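Long-range contacts in CRISPR-associated endonuclease Cas12b (Alicyclobacillus acidoterrestris, PDB 5U31), which uses a guide RNA to recognise PAM-flanked target DNA and cleaves it with a RuvC nuclease domain, in bacterial defence against mobile genetic elements: residues 226-231 against 380-385; 43-48 against 231-236. The protein carries 3 engineered substitutions. All coordinates share one frame; numbering follows the deposited sequence.

Contact 1 (226-231 against 380-385); sequences IERMMS and TFTLPD. With nucleotides of chain B; nucleotides of chain C.
Arg228 on the long helix 216-257 points at the irregular chain 380-385, and the end of neighbouring Met229 reaches it too. The CA atoms of Arg228 and Leu383 lie 9.2 Å apart, a gap that side chains close. Arg228 does most of the work. Its CG sits between the backbone N and the carbonyl carbon (chi1 69°), and a bend at chi3 then swings NE round. NH2 of Arg228 donates a hydrogen bond of 3.0 Å to the backbone O of Thr382, tilted modestly from both the guanidinium and the carbonyl planes, with a C=O...N angle of 158°. Pro384 covers one face of the same guanidinium, its CD 3.6 Å from Arg228 NE and displaced toward the rim. Next to this, the selenium of Met229 (a selenomethionine) comes to the ring edge of Phe381 in a Met-aromatic contact, SE to CE1 3.7 Å.

Both segments also reach nucleic acid. Thr380 N gives C99 of chain B a nearly straight hydrogen bond at OP1, 2.9 Å long, while Glu227 CD packs 3.4 Å from C4' of DT19 of chain C and Glu227 OE2 forms a salt bridge with Arg394. The arginine's charge thus meets a neutral carbonyl and a proline, with an apolar selenium-ring patch beside them: the loop is tied to the helix through its backbone while it binds an RNA phosphate.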
loop_
_atom_site.group_PDB
_atom_site.type_symbol
_atom_site.label_atom_id
_atom_site.label_comp_id
_atom_site.label_asym_id
_atom_site.label_seq_id
_atom_site.Cartn_x
_atom_site.Cartn_y
_atom_site.Cartn_z
ATOM N N ILE A 226 -23.157 -13.632 10.944
ATOM C CA ILE A 226 -22.246 -13.741 12.074
ATOM C C ILE A 226 -20.883 -13.161 11.715
ATOM O O ILE A 226 -20.280 -12.417 12.500
ATOM C CB ILE A 226 -22.140 -15.211 12.520
ATOM C CG1 ILE A 226 -23.507 -15.744 12.957
ATOM C CG2 ILE A 226 -21.152 -15.352 13.646
ATOM C CD1 ILE A 226 -24.016 -15.155 14.252
ATOM N N GLU A 227 -20.385 -13.480 10.518
ATOM C CA GLU A 227 -19.063 -13.025 10.100
ATOM C C GLU A 227 -18.952 -11.508 10.147
ATOM O O GLU A 227 -18.075 -10.954 10.821
ATOM C CB GLU A 227 -18.763 -13.527 8.692
ATOM C CG GLU A 227 -18.687 -15.011 8.578
ATOM C CD GLU A 227 -18.665 -15.438 7.139
ATOM O OE1 GLU A 227 -18.842 -16.643 6.861
ATOM O OE2 GLU A 227 -18.464 -14.554 6.284
ATOM N N ARG A 228 -19.830 -10.815 9.421
ATOM C CA ARG A 228 -19.740 -9.364 9.359
ATOM C C ARG A 228 -19.979 -8.741 10.721
ATOM O O ARG A 228 -19.455 -7.659 11.013
ATOM C CB ARG A 228 -20.733 -8.825 8.331
ATOM C CG ARG A 228 -22.174 -8.978 8.731
ATOM C CD ARG A 228 -23.104 -8.620 7.596
ATOM N NE ARG A 228 -22.942 -7.240 7.151
ATOM C CZ ARG A 228 -22.561 -6.888 5.928
ATOM N NH1 ARG A 228 -22.306 -7.814 5.015
ATOM N NH2 ARG A 228 -22.443 -5.607 5.613
HETATM N N MSE A 229 -20.740 -9.416 11.574
HETATM C CA MSE A 229 -21.064 -8.901 12.892
HETATM C C MSE A 229 -19.892 -9.070 13.850
HETATM O O MSE A 229 -19.738 -8.316 14.812
HETATM C CB MSE A 229 -22.296 -9.609 13.435
HETATM C CG MSE A 229 -23.108 -8.752 14.362
HETATM SE SE MSE A 229 -23.661 -7.121 13.471
HETATM C CE MSE A 229 -24.638 -6.334 14.958
HETATM N N MSE A 230 -19.063 -10.067 13.581
HETATM C CA MSE A 230 -17.885 -10.295 14.397
HETATM C C MSE A 230 -16.771 -9.305 14.082
HETATM O O MSE A 230 -16.220 -8.692 14.992
HETATM C CB MSE A 230 -17.389 -11.722 14.214
HETATM C CG MSE A 230 -18.231 -12.739 14.945
HETATM SE SE MSE A 230 -17.614 -14.547 14.636
HETATM C CE MSE A 230 -18.458 -15.449 16.145
ATOM N N SER A 231 -16.434 -9.143 12.799
ATOM C CA SER A 231 -15.344 -8.232 12.462
ATOM C C SER A 231 -15.698 -6.799 12.818
ATOM O O SER A 231 -14.827 -6.023 13.220
ATOM C CB SER A 231 -14.985 -8.338 10.979
ATOM O OG SER A 231 -15.893 -7.616 10.167
ATOM N N THR A 380 -18.529 2.566 11.809
ATOM C CA THR A 380 -19.832 2.679 11.163
ATOM C C THR A 380 -20.416 1.298 10.877
ATOM O O THR A 380 -19.694 0.331 10.620
ATOM C CB THR A 380 -19.735 3.481 9.866
ATOM O OG1 THR A 380 -18.922 2.774 8.922
ATOM C CG2 THR A 380 -19.117 4.837 10.130
ATOM N N PHE A 381 -21.741 1.216 10.946
ATOM C CA PHE A 381 -22.483 -0.028 10.793
ATOM C C PHE A 381 -23.324 0.079 9.531
ATOM O O PHE A 381 -24.119 1.014 9.394
ATOM C CB PHE A 381 -23.364 -0.286 12.018
ATOM C CG PHE A 381 -24.280 -1.471 11.877
ATOM C CD1 PHE A 381 -23.808 -2.756 12.084
ATOM C CD2 PHE A 381 -25.616 -1.299 11.549
ATOM C CE1 PHE A 381 -24.644 -3.848 11.950
ATOM C CE2 PHE A 381 -26.457 -2.389 11.417
ATOM C CZ PHE A 381 -25.970 -3.665 11.619
ATOM N N THR A 382 -23.136 -0.858 8.604
ATOM C CA THR A 382 -23.843 -0.831 7.329
ATOM C C THR A 382 -24.392 -2.214 7.025
ATOM O O THR A 382 -23.624 -3.172 6.886
ATOM C CB THR A 382 -22.930 -0.361 6.190
ATOM O OG1 THR A 382 -21.790 -1.221 6.099
ATOM C CG2 THR A 382 -22.468 1.074 6.417
ATOM N N LEU A 383 -25.714 -2.312 6.916
ATOM C CA LEU A 383 -26.352 -3.563 6.541
ATOM C C LEU A 383 -25.965 -3.949 5.113
ATOM O O LEU A 383 -25.701 -3.081 4.277
ATOM C CB LEU A 383 -27.875 -3.442 6.632
ATOM C CG LEU A 383 -28.622 -3.306 7.962
ATOM C CD1 LEU A 383 -28.109 -4.322 8.961
ATOM C CD2 LEU A 383 -28.519 -1.898 8.525
ATOM N N PRO A 384 -25.940 -5.245 4.801
ATOM C CA PRO A 384 -25.773 -5.655 3.404
ATOM C C PRO A 384 -26.961 -5.232 2.561
ATOM O O PRO A 384 -28.083 -5.073 3.052
ATOM C CB PRO A 384 -25.682 -7.181 3.489
ATOM C CG PRO A 384 -26.441 -7.518 4.710
ATOM C CD PRO A 384 -26.130 -6.407 5.683
ATOM N N ASP A 385 -26.699 -5.053 1.270
ATOM C CA ASP A 385 -27.728 -4.711 0.301
ATOM C C ASP A 385 -27.432 -5.431 -1.005
ATOM O O ASP A 385 -26.269 -5.582 -1.383
ATOM C CB ASP A 385 -27.798 -3.202 0.059
ATOM C CG ASP A 385 -28.765 -2.841 -1.043
ATOM O OD1 ASP A 385 -29.987 -2.869 -0.791
ATOM O OD2 ASP A 385 -28.304 -2.548 -2.166
ATOM P P C B 98 -18.244 0.083 5.824
ATOM O OP1 C B 98 -19.303 1.016 6.276
ATOM O OP2 C B 98 -17.671 0.275 4.466
ATOM O "O5'" C B 98 -17.068 0.095 6.895
ATOM C "C5'" C B 98 -17.341 -0.177 8.258
ATOM C "C4'" C B 98 -16.081 -0.462 9.028
ATOM O "O4'" C B 98 -15.347 -1.548 8.410
ATOM C "C3'" C B 98 -15.078 0.672 9.092
ATOM O "O3'" C B 98 -15.428 1.625 10.077
ATOM C "C2'" C B 98 -13.775 -0.058 9.385
ATOM O "O2'" C B 98 -13.691 -0.400 10.759
ATOM C "C1'" C B 98 -13.961 -1.347 8.582
ATOM N N1 C B 98 -13.331 -1.270 7.246
ATOM C C2 C B 98 -11.939 -1.343 7.155
ATOM O O2 C B 98 -11.270 -1.471 8.190
ATOM N N3 C B 98 -11.349 -1.271 5.944
ATOM C C4 C B 98 -12.095 -1.137 4.854
ATOM N N4 C B 98 -11.454 -1.075 3.689
ATOM C C5 C B 98 -13.517 -1.065 4.910
ATOM C C6 C B 98 -14.090 -1.135 6.119
ATOM P P DT C 19 -14.034 -16.374 10.834
ATOM O OP1 DT C 19 -14.881 -17.287 11.624
ATOM O OP2 DT C 19 -12.579 -16.347 11.110
ATOM O "O5'" DT C 19 -14.171 -16.584 9.242
ATOM C "C5'" DT C 19 -15.446 -16.724 8.658
ATOM C "C4'" DT C 19 -15.442 -16.399 7.166
ATOM O "O4'" DT C 19 -14.602 -15.267 6.872
ATOM C "C3'" DT C 19 -14.905 -17.464 6.243
ATOM O "O3'" DT C 19 -15.841 -18.524 6.108
ATOM C "C2'" DT C 19 -14.778 -16.662 4.952
ATOM C "C1'" DT C 19 -14.322 -15.288 5.476
ATOM N N1 DT C 19 -12.872 -15.047 5.266
ATOM C C2 DT C 19 -12.430 -14.654 4.025
ATOM O O2 DT C 19 -13.173 -14.472 3.074
ATOM N N3 DT C 19 -11.077 -14.472 3.935
ATOM C C4 DT C 19 -10.144 -14.643 4.937
ATOM O O4 DT C 19 -8.949 -14.456 4.755
ATOM C C5 DT C 19 -10.672 -15.061 6.210
ATOM C C7 DT C 19 -9.755 -15.281 7.373
ATOM C C6 DT C 19 -11.996 -15.247 6.312
ATOM P P C B 99 -15.189 3.193 9.836
ATOM O OP1 C B 99 -16.133 3.904 10.734
ATOM O OP2 C B 99 -15.178 3.505 8.386
ATOM O "O5'" C B 99 -13.715 3.425 10.378
ATOM C "C5'" C B 99 -13.346 2.957 11.663
ATOM C "C4'" C B 99 -11.852 2.816 11.791
ATOM O "O4'" C B 99 -11.377 1.756 10.927
ATOM C "C3'" C B 99 -11.034 4.027 11.383
ATOM O "O3'" C B 99 -10.980 4.998 12.413
ATOM C "C2'" C B 99 -9.680 3.417 11.045
ATOM O "O2'" C B 99 -8.948 3.167 12.236
ATOM C "C1'" C B 99 -10.088 2.069 10.444
ATOM N N1 C B 99 -10.128 2.074 8.962
ATOM C C2 C B 99 -8.958 1.829 8.237
ATOM O O2 C B 99 -7.898 1.637 8.850
ATOM N N3 C B 99 -9.005 1.817 6.885
ATOM C C4 C B 99 -10.164 2.022 6.258
ATOM N N4 C B 99 -10.180 1.998 4.926
ATOM C C5 C B 99 -11.371 2.259 6.972
ATOM C C6 C B 99 -11.310 2.271 8.307
#

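Contact 2 (43-48 against 231-236); sequences LLRQEN and SWESWN. With nucleotides of chain C; nucleotides of chain B.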
loop_
_atom_site.group_PDB
_atom_site.type_symbol
_atom_site.label_atom_id
_atom_site.label_comp_id
_atom_site.label_asym_id
_atom_site.label_seq_id
_atom_site.Cartn_x
_atom_site.Cartn_y
_atom_site.Cartn_z
ATOM N N LEU A 43 -30.223 -5.678 16.946
ATOM C CA LEU A 43 -31.188 -5.396 18.002
ATOM C C LEU A 43 -30.814 -6.108 19.296
ATOM O O LEU A 43 -30.936 -5.532 20.383
ATOM C CB LEU A 43 -32.594 -5.789 17.554
ATOM C CG LEU A 43 -33.093 -5.059 16.304
ATOM C CD1 LEU A 43 -34.445 -5.588 15.895
ATOM C CD2 LEU A 43 -33.157 -3.570 16.548
ATOM N N LEU A 44 -30.362 -7.364 19.208
ATOM C CA LEU A 44 -29.902 -8.049 20.412
ATOM C C LEU A 44 -28.769 -7.285 21.084
ATOM O O LEU A 44 -28.661 -7.284 22.315
ATOM C CB LEU A 44 -29.449 -9.469 20.078
ATOM C CG LEU A 44 -30.475 -10.366 19.390
ATOM C CD1 LEU A 44 -29.846 -11.695 19.006
ATOM C CD2 LEU A 44 -31.690 -10.569 20.286
ATOM N N ARG A 45 -27.931 -6.618 20.286
ATOM C CA ARG A 45 -26.796 -5.870 20.809
ATOM C C ARG A 45 -27.243 -4.701 21.680
ATOM O O ARG A 45 -26.564 -4.371 22.661
ATOM C CB ARG A 45 -25.945 -5.388 19.636
ATOM C CG ARG A 45 -24.752 -4.545 19.991
ATOM C CD ARG A 45 -23.960 -4.206 18.747
ATOM N NE ARG A 45 -22.879 -3.272 19.039
ATOM C CZ ARG A 45 -22.984 -1.956 18.906
ATOM N NH1 ARG A 45 -24.120 -1.424 18.476
ATOM N NH2 ARG A 45 -21.958 -1.174 19.199
ATOM N N GLN A 46 -28.390 -4.106 21.352
ATOM C CA GLN A 46 -28.986 -2.950 22.041
ATOM C C GLN A 46 -27.942 -1.942 22.513
ATOM O O GLN A 46 -27.906 -1.526 23.673
ATOM C CB GLN A 46 -29.895 -3.394 23.191
ATOM C CG GLN A 46 -29.353 -4.472 24.089
ATOM C CD GLN A 46 -30.452 -5.346 24.648
ATOM O OE1 GLN A 46 -31.114 -4.987 25.620
ATOM N NE2 GLN A 46 -30.658 -6.502 24.028
ATOM N N GLU A 47 -27.091 -1.536 21.577
ATOM C CA GLU A 47 -26.214 -0.388 21.737
ATOM C C GLU A 47 -26.403 0.521 20.531
ATOM O O GLU A 47 -27.089 0.167 19.567
ATOM C CB GLU A 47 -24.748 -0.814 21.879
ATOM C CG GLU A 47 -24.437 -1.518 23.186
ATOM C CD GLU A 47 -23.027 -2.075 23.233
ATOM O OE1 GLU A 47 -22.792 -3.158 22.657
ATOM O OE2 GLU A 47 -22.152 -1.425 23.842
ATOM N N ASN A 48 -25.789 1.700 20.591
ATOM C CA ASN A 48 -25.905 2.655 19.494
ATOM C C ASN A 48 -25.297 2.101 18.212
ATOM O O ASN A 48 -24.256 1.442 18.233
ATOM C CB ASN A 48 -25.220 3.975 19.851
ATOM C CG ASN A 48 -25.960 4.749 20.917
ATOM O OD1 ASN A 48 -27.126 4.483 21.197
ATOM N ND2 ASN A 48 -25.287 5.719 21.513
ATOM N N SER A 231 -16.434 -9.143 12.799
ATOM C CA SER A 231 -15.344 -8.232 12.462
ATOM C C SER A 231 -15.698 -6.799 12.818
ATOM O O SER A 231 -14.827 -6.023 13.220
ATOM C CB SER A 231 -14.985 -8.338 10.979
ATOM O OG SER A 231 -15.893 -7.616 10.167
ATOM N N TRP A 232 -16.970 -6.432 12.693
ATOM C CA TRP A 232 -17.365 -5.074 13.035
ATOM C C TRP A 232 -17.233 -4.830 14.532
ATOM O O TRP A 232 -16.681 -3.806 14.951
ATOM C CB TRP A 232 -18.784 -4.827 12.547
ATOM C CG TRP A 232 -19.408 -3.588 13.030
ATOM C CD1 TRP A 232 -19.149 -2.315 12.616
ATOM C CD2 TRP A 232 -20.445 -3.493 14.006
ATOM N NE1 TRP A 232 -19.955 -1.426 13.290
ATOM C CE2 TRP A 232 -20.763 -2.127 14.147
ATOM C CE3 TRP A 232 -21.131 -4.431 14.779
ATOM C CZ2 TRP A 232 -21.738 -1.679 15.028
ATOM C CZ3 TRP A 232 -22.096 -3.985 15.654
ATOM C CH2 TRP A 232 -22.390 -2.622 15.775
ATOM N N GLU A 233 -17.711 -5.768 15.352
ATOM C CA GLU A 233 -17.521 -5.642 16.794
ATOM C C GLU A 233 -16.043 -5.607 17.153
ATOM O O GLU A 233 -15.641 -4.904 18.087
ATOM C CB GLU A 233 -18.216 -6.790 17.527
ATOM C CG GLU A 233 -19.701 -6.592 17.736
ATOM C CD GLU A 233 -20.017 -5.676 18.901
ATOM O OE1 GLU A 233 -19.095 -5.004 19.409
ATOM O OE2 GLU A 233 -21.192 -5.633 19.317
ATOM N N SER A 234 -15.221 -6.369 16.432
ATOM C CA SER A 234 -13.783 -6.277 16.647
ATOM C C SER A 234 -13.287 -4.875 16.339
ATOM O O SER A 234 -12.422 -4.345 17.046
ATOM C CB SER A 234 -13.050 -7.313 15.798
ATOM O OG SER A 234 -13.127 -8.593 16.398
ATOM N N TRP A 235 -13.844 -4.246 15.303
ATOM C CA TRP A 235 -13.455 -2.882 14.970
ATOM C C TRP A 235 -14.038 -1.863 15.932
ATOM O O TRP A 235 -13.382 -0.858 16.220
ATOM C CB TRP A 235 -13.861 -2.553 13.536
ATOM C CG TRP A 235 -12.780 -2.908 12.594
ATOM C CD1 TRP A 235 -12.743 -3.973 11.756
ATOM C CD2 TRP A 235 -11.537 -2.222 12.431
ATOM N NE1 TRP A 235 -11.562 -3.983 11.058
ATOM C CE2 TRP A 235 -10.803 -2.916 11.458
ATOM C CE3 TRP A 235 -10.977 -1.077 13.008
ATOM C CZ2 TRP A 235 -9.540 -2.509 11.046
ATOM C CZ3 TRP A 235 -9.722 -0.676 12.600
ATOM C CH2 TRP A 235 -9.018 -1.388 11.629
ATOM N N ASN A 236 -15.256 -2.092 16.435
ATOM C CA ASN A 236 -15.788 -1.235 17.491
ATOM C C ASN A 236 -14.849 -1.205 18.689
ATOM O O ASN A 236 -14.627 -0.147 19.292
ATOM C CB ASN A 236 -17.172 -1.715 17.922
ATOM C CG ASN A 236 -18.292 -0.998 17.201
ATOM O OD1 ASN A 236 -18.216 0.201 16.932
ATOM N ND2 ASN A 236 -19.350 -1.733 16.891
ATOM P P DT C 17 -7.153 -6.802 13.866
ATOM O OP1 DT C 17 -7.299 -6.127 15.177
ATOM O OP2 DT C 17 -6.097 -7.818 13.643
ATOM O "O5'" DT C 17 -8.528 -7.522 13.484
ATOM C "C5'" DT C 17 -9.732 -6.778 13.421
ATOM C "C4'" DT C 17 -10.849 -7.632 12.851
ATOM O "O4'" DT C 17 -10.968 -7.394 11.422
ATOM C "C3'" DT C 17 -10.654 -9.146 13.018
ATOM O "O3'" DT C 17 -11.843 -9.737 13.529
ATOM C "C2'" DT C 17 -10.355 -9.626 11.599
ATOM C "C1'" DT C 17 -11.142 -8.628 10.772
ATOM N N1 DT C 17 -10.668 -8.497 9.362
ATOM C C2 DT C 17 -11.567 -8.128 8.392
ATOM O O2 DT C 17 -12.739 -7.895 8.625
ATOM N N3 DT C 17 -11.044 -8.036 7.131
ATOM C C4 DT C 17 -9.738 -8.274 6.750
ATOM O O4 DT C 17 -9.362 -8.163 5.589
ATOM C C5 DT C 17 -8.845 -8.661 7.818
ATOM C C7 DT C 17 -7.404 -8.942 7.526
ATOM C C6 DT C 17 -9.347 -8.753 9.058
ATOM P P C B 98 -18.244 0.083 5.824
ATOM O OP1 C B 98 -19.303 1.016 6.276
ATOM O OP2 C B 98 -17.671 0.275 4.466
ATOM O "O5'" C B 98 -17.068 0.095 6.895
ATOM C "C5'" C B 98 -17.341 -0.177 8.258
ATOM C "C4'" C B 98 -16.081 -0.462 9.028
ATOM O "O4'" C B 98 -15.347 -1.548 8.410
ATOM C "C3'" C B 98 -15.078 0.672 9.092
ATOM O "O3'" C B 98 -15.428 1.625 10.077
ATOM C "C2'" C B 98 -13.775 -0.058 9.385
ATOM O "O2'" C B 98 -13.691 -0.400 10.759
ATOM C "C1'" C B 98 -13.961 -1.347 8.582
ATOM N N1 C B 98 -13.331 -1.270 7.246
ATOM C C2 C B 98 -11.939 -1.343 7.155
ATOM O O2 C B 98 -11.270 -1.471 8.190
ATOM N N3 C B 98 -11.349 -1.271 5.944
ATOM C C4 C B 98 -12.095 -1.137 4.854
ATOM N N4 C B 98 -11.454 -1.075 3.689
ATOM C C5 C B 98 -13.517 -1.065 4.910
ATOM C C6 C B 98 -14.090 -1.135 6.119
ATOM P P DT C 16 -2.024 -4.960 10.143
ATOM O OP1 DT C 16 -0.914 -4.902 11.121
ATOM O OP2 DT C 16 -2.106 -6.075 9.172
ATOM O "O5'" DT C 16 -3.409 -4.898 10.931
ATOM C "C5'" DT C 16 -4.507 -4.250 10.327
ATOM C "C4'" DT C 16 -5.746 -4.362 11.182
ATOM O "O4'" DT C 16 -6.896 -4.085 10.355
ATOM C "C3'" DT C 16 -6.020 -5.746 11.726
ATOM O "O3'" DT C 16 -6.997 -5.647 12.760
ATOM C "C2'" DT C 16 -6.596 -6.417 10.490
ATOM C "C1'" DT C 16 -7.520 -5.306 10.000
ATOM N N1 DT C 16 -7.759 -5.292 8.549
ATOM C C2 DT C 16 -9.029 -5.061 8.107
ATOM O O2 DT C 16 -9.968 -4.893 8.861
ATOM N N3 DT C 16 -9.173 -5.044 6.745
ATOM C C4 DT C 16 -8.180 -5.229 5.804
ATOM O O4 DT C 16 -8.405 -5.198 4.600
ATOM C C5 DT C 16 -6.859 -5.461 6.338
ATOM C C7 DT C 16 -5.700 -5.669 5.409
ATOM C C6 DT C 16 -6.712 -5.474 7.674
#
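The guanidinium of Arg45 is covered on both faces. CH2 of Trp232 stands over its centre, 3.2 Å above the plane, while CB of Glu47 lies on the opposite face toward the rim. With the ring and guanidinium planes 63° apart, the indole meets the arginine tip to tip and does not stack flat. At the edge, the extended Arg45 chain carries NE out to Glu233 OE2 for a salt-bridged hydrogen bond of 2.9 Å, bent (132° at the hydrogen), in the guanidinium plane but reaching the oxygen from above the carboxylate plane. NH1 of Arg45 adds a nearly straight bond to the backbone O of Asn48, 2.9 Å away. Over one face of the Trp232 ring, offset toward the rim, lies ND2 of Asn236, which is also 3.5 Å from Arg45 NH2.

Glu47 OE1 is a long, charge-only partner, 3.6 Å from Arg45 NE and well out of the guanidinium plane. It sits 4.5 Å from Glu233 OE2; the arginine charge probably eases their repulsion, and they have further partners in Arg101 and Tyr104 respectively. Trp232 NE1 and Asn236 OD1 both bond to the backbone of Ala379.

Trp235 turns to nucleic acid instead, with O2' of C98 of chain B over one face and C5' of DT17 of chain C over the other. Its NE1 donates a hydrogen bond of 2.9 Å to O2 of DT16 of chain C, a minor-groove atom. The whole is a salt-bridge network of Arg45, Glu47 and Glu233, joining residues 43-48, where helix 17-45 passes into a loop, to helix 216-257 in REC1.

Overall arrangement
Contact 1 and contact 2 occupy successive turns of helix 216-257, share Ser231, and have centres about 9 Å apart. Trp232 links them: its CZ2 packs 3.7 Å from CB of Phe381, and its NE1 comes within 3.2 Å of the backbone O of Thr380. Along the chain the segments alternate. One helix gathers segment 43-48 and the loop after helix 358-374 within REC1. The helix touches both RNA of chain B and DNA of chain C, the loop the RNA, whereas the RuvC active-site positions, here the engineered Ala571, Ala849 and Ala978, lie away from both contacts.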